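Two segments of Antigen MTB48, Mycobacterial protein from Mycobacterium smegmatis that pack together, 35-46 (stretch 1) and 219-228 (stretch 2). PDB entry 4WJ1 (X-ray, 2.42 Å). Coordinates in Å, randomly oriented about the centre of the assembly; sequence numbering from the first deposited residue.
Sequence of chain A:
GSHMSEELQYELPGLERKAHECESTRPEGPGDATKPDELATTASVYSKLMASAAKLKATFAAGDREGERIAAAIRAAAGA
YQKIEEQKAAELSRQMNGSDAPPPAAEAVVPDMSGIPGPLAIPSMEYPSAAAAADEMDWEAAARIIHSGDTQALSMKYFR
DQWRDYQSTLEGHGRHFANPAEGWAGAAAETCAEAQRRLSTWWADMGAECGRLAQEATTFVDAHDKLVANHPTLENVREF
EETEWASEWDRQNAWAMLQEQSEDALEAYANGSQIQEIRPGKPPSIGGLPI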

# COMPACT_ATOMS: atom_id res chain seq x y z
N LYS A 35 -4.80 13.99 13.17
CA LYS A 35 -4.04 15.26 13.11
C LYS A 35 -3.44 15.66 14.45
O LYS A 35 -4.10 15.54 15.47
CB LYS A 35 -4.96 16.43 12.71
CG LYS A 35 -5.30 16.52 11.29
CD LYS A 35 -6.72 17.04 11.13
CE LYS A 35 -6.87 18.37 11.79
NZ LYS A 35 -8.17 18.98 11.42
N PRO A 36 -2.21 16.21 14.44
CA PRO A 36 -1.57 16.72 15.66
C PRO A 36 -2.24 17.99 16.16
O PRO A 36 -2.27 18.22 17.35
CB PRO A 36 -0.13 17.00 15.24
CG PRO A 36 0.02 16.44 13.86
CD PRO A 36 -1.33 16.30 13.26
N ASP A 37 -2.76 18.80 15.25
CA ASP A 37 -3.36 20.08 15.61
C ASP A 37 -4.27 20.56 14.49
O ASP A 37 -4.39 19.89 13.47
CB ASP A 37 -2.27 21.13 15.89
CG ASP A 37 -1.33 21.32 14.71
OD1 ASP A 37 -1.79 21.81 13.64
OD2 ASP A 37 -0.12 21.00 14.83
N GLU A 38 -4.88 21.72 14.67
CA GLU A 38 -5.89 22.22 13.74
C GLU A 38 -5.38 23.30 12.79
O GLU A 38 -6.17 23.97 12.14
CB GLU A 38 -7.09 22.77 14.51
CG GLU A 38 -7.86 21.75 15.30
CD GLU A 38 -8.55 20.75 14.39
OE1 GLU A 38 -9.18 21.19 13.41
OE2 GLU A 38 -8.45 19.53 14.66
N LEU A 39 -4.06 23.49 12.72
CA LEU A 39 -3.49 24.40 11.74
C LEU A 39 -3.88 23.97 10.34
O LEU A 39 -4.01 22.78 10.05
CB LEU A 39 -1.97 24.46 11.85
CG LEU A 39 -1.42 25.09 13.12
CD1 LEU A 39 0.07 24.85 13.20
CD2 LEU A 39 -1.74 26.58 13.12
N ALA A 40 -4.06 24.96 9.46
CA ALA A 40 -4.47 24.68 8.09
C ALA A 40 -3.42 23.84 7.38
O ALA A 40 -3.74 22.88 6.70
CB ALA A 40 -4.72 25.98 7.33
N THR A 41 -2.15 24.20 7.56
CA THR A 41 -1.04 23.44 7.01
C THR A 41 -1.09 22.01 7.50
O THR A 41 -0.95 21.07 6.72
CB THR A 41 0.33 24.08 7.39
OG1 THR A 41 0.46 25.35 6.74
CG2 THR A 41 1.49 23.22 6.98
N THR A 42 -1.32 21.83 8.80
CA THR A 42 -1.39 20.49 9.36
C THR A 42 -2.53 19.69 8.73
O THR A 42 -2.34 18.53 8.40
CB THR A 42 -1.58 20.54 10.87
OG1 THR A 42 -0.38 21.06 11.47
CG2 THR A 42 -1.86 19.15 11.42
N ALA A 43 -3.69 20.30 8.56
CA ALA A 43 -4.83 19.59 7.98
C ALA A 43 -4.52 19.18 6.55
O ALA A 43 -4.96 18.12 6.09
CB ALA A 43 -6.08 20.46 8.00
N SER A 44 -3.79 20.03 5.86
CA SER A 44 -3.56 19.83 4.45
C SER A 44 -2.64 18.65 4.27
O SER A 44 -2.97 17.70 3.57
CB SER A 44 -2.98 21.08 3.80
OG SER A 44 -2.50 20.76 2.50
N VAL A 45 -1.48 18.71 4.93
CA VAL A 45 -0.50 17.63 4.84
C VAL A 45 -1.13 16.33 5.35
O VAL A 45 -1.01 15.29 4.72
CB VAL A 45 0.77 17.95 5.63
CG1 VAL A 45 1.68 16.74 5.71
CG2 VAL A 45 1.50 19.11 4.98
N TYR A 46 -1.83 16.41 6.47
CA TYR A 46 -2.52 15.24 7.01
C TYR A 46 -3.47 14.57 6.02
O TYR A 46 -3.45 13.36 5.85
CB TYR A 46 -3.31 15.64 8.24
CG TYR A 46 -4.21 14.55 8.75
CD1 TYR A 46 -3.70 13.49 9.50
CD2 TYR A 46 -5.58 14.60 8.51
CE1 TYR A 46 -4.54 12.49 9.99
CE2 TYR A 46 -6.42 13.61 8.97
CZ TYR A 46 -5.90 12.57 9.72
OH TYR A 46 -6.75 11.59 10.18
N THR A 219 8.73 13.09 7.16
CA THR A 219 8.96 14.46 6.75
C THR A 219 7.99 15.40 7.47
O THR A 219 8.37 16.46 7.96
CB THR A 219 8.83 14.58 5.24
OG1 THR A 219 9.98 13.97 4.65
CG2 THR A 219 8.77 16.04 4.80
N PHE A 220 6.74 14.96 7.58
CA PHE A 220 5.71 15.72 8.26
C PHE A 220 5.96 15.83 9.78
O PHE A 220 6.02 16.93 10.31
CB PHE A 220 4.35 15.07 7.98
CG PHE A 220 3.20 15.68 8.72
CD1 PHE A 220 3.08 17.05 8.85
CD2 PHE A 220 2.21 14.88 9.24
CE1 PHE A 220 2.01 17.60 9.50
CE2 PHE A 220 1.14 15.43 9.90
CZ PHE A 220 1.04 16.80 10.03
N VAL A 221 6.15 14.71 10.47
CA VAL A 221 6.32 14.78 11.90
C VAL A 221 7.62 15.49 12.28
O VAL A 221 7.65 16.22 13.27
CB VAL A 221 6.26 13.39 12.56
CG1 VAL A 221 4.88 12.82 12.41
CG2 VAL A 221 7.30 12.47 11.98
N ASP A 222 8.66 15.33 11.48
CA ASP A 222 9.88 16.09 11.73
C ASP A 222 9.59 17.58 11.66
O ASP A 222 10.04 18.35 12.51
CB ASP A 222 10.99 15.73 10.75
CG ASP A 222 11.59 14.35 11.03
OD1 ASP A 222 11.22 13.74 12.05
OD2 ASP A 222 12.44 13.89 10.22
N ALA A 223 8.84 17.98 10.64
CA ALA A 223 8.52 19.39 10.47
C ALA A 223 7.65 19.89 11.61
O ALA A 223 7.75 21.03 12.04
CB ALA A 223 7.82 19.62 9.16
N HIS A 224 6.79 19.01 12.12
CA HIS A 224 5.90 19.40 13.18
C HIS A 224 6.67 19.54 14.50
O HIS A 224 6.42 20.48 15.26
CB HIS A 224 4.77 18.38 13.32
CG HIS A 224 3.69 18.83 14.25
ND1 HIS A 224 3.74 18.58 15.61
CD2 HIS A 224 2.56 19.54 14.04
CE1 HIS A 224 2.68 19.10 16.19
NE2 HIS A 224 1.94 19.70 15.26
N ASP A 225 7.58 18.60 14.76
CA ASP A 225 8.52 18.69 15.87
C ASP A 225 9.23 20.04 15.87
O ASP A 225 9.28 20.73 16.90
CB ASP A 225 9.57 17.56 15.78
CG ASP A 225 9.03 16.21 16.25
OD1 ASP A 225 7.86 16.12 16.68
OD2 ASP A 225 9.79 15.22 16.19
N LYS A 226 9.76 20.41 14.72
CA LYS A 226 10.48 21.67 14.58
C LYS A 226 9.53 22.86 14.80
O LYS A 226 9.94 23.90 15.33
CB LYS A 226 11.13 21.74 13.20
CG LYS A 226 12.14 22.86 12.99
CD LYS A 226 13.08 22.50 11.84
CE LYS A 226 13.30 23.67 10.88
NZ LYS A 226 13.53 23.20 9.46
N LEU A 227 8.27 22.71 14.41
CA LEU A 227 7.30 23.77 14.58
C LEU A 227 7.05 23.98 16.07
O LEU A 227 7.08 25.10 16.58
CB LEU A 227 5.99 23.43 13.87
CG LEU A 227 4.83 24.35 14.26
CD1 LEU A 227 5.02 25.74 13.67
CD2 LEU A 227 3.50 23.75 13.88
N VAL A 228 6.84 22.89 16.78
CA VAL A 228 6.60 22.96 18.21
C VAL A 228 7.81 23.55 18.94
O VAL A 228 7.66 24.36 19.86
CB VAL A 228 6.26 21.57 18.76
CG1 VAL A 228 6.30 21.58 20.29
CG2 VAL A 228 4.90 21.15 18.25

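This is a small, mostly apolar contact between a loop and the first turns of the helix it leads into and one side of a nearly antiparallel second helix, with a single buried hydrogen bond from His224 to Asp37 at its centre. The axes of helices 40-46 and 219-228 come no closer than 11.3 Å, and their N-to-C directions differ by 168°. Side chains therefore fill the gap between them. About 349 Å² is buried, both sides summed.

Stretch 2 contributes Phe220, His224 and Leu227. They are spaced four and three residues apart, so all three fall on the same side of the helix, and each CA-to-CB bond points toward stretch 1.

The polar link is very short: His224 NE2 donates to Asp37 OD2 at 2.5 Å. The carboxylate lies at the edge of the imidazole, near its plane, where a ring nitrogen can donate. The other oxygen of Asp37 works within stretch 1. Asp37 OD1 accepts from Leu39 N at 3.0 Å, just where the helix starts, with Leu39 at the N-cap position. One carboxylate thus ties the start of this helix to the neighbouring one.

Pro36 covers a face of the His224 ring. Pro36 CB sits 3.7 Å from the centroid of the His224 ring, 27° off the normal, a CH-pi contact. Pro36 also reaches the next aromatic residue, with CG 4.0 Å from Phe220 CZ.

Phe220 has the largest covered area, 102 Å². Val45 CG1 lies over one face of the Phe220 ring, 3.7 Å from its centroid, in a second CH-pi contact. Thr42 CG2 approaches the ring edge, 4.0 Å from Phe220 CZ.

At the other end of the contact, Leu39 CD1 meets Leu227 CD2 at 3.7 Å. This apolar pair packs beyond the histidine, while Val45 and Phe220 pack on its other side along the helix.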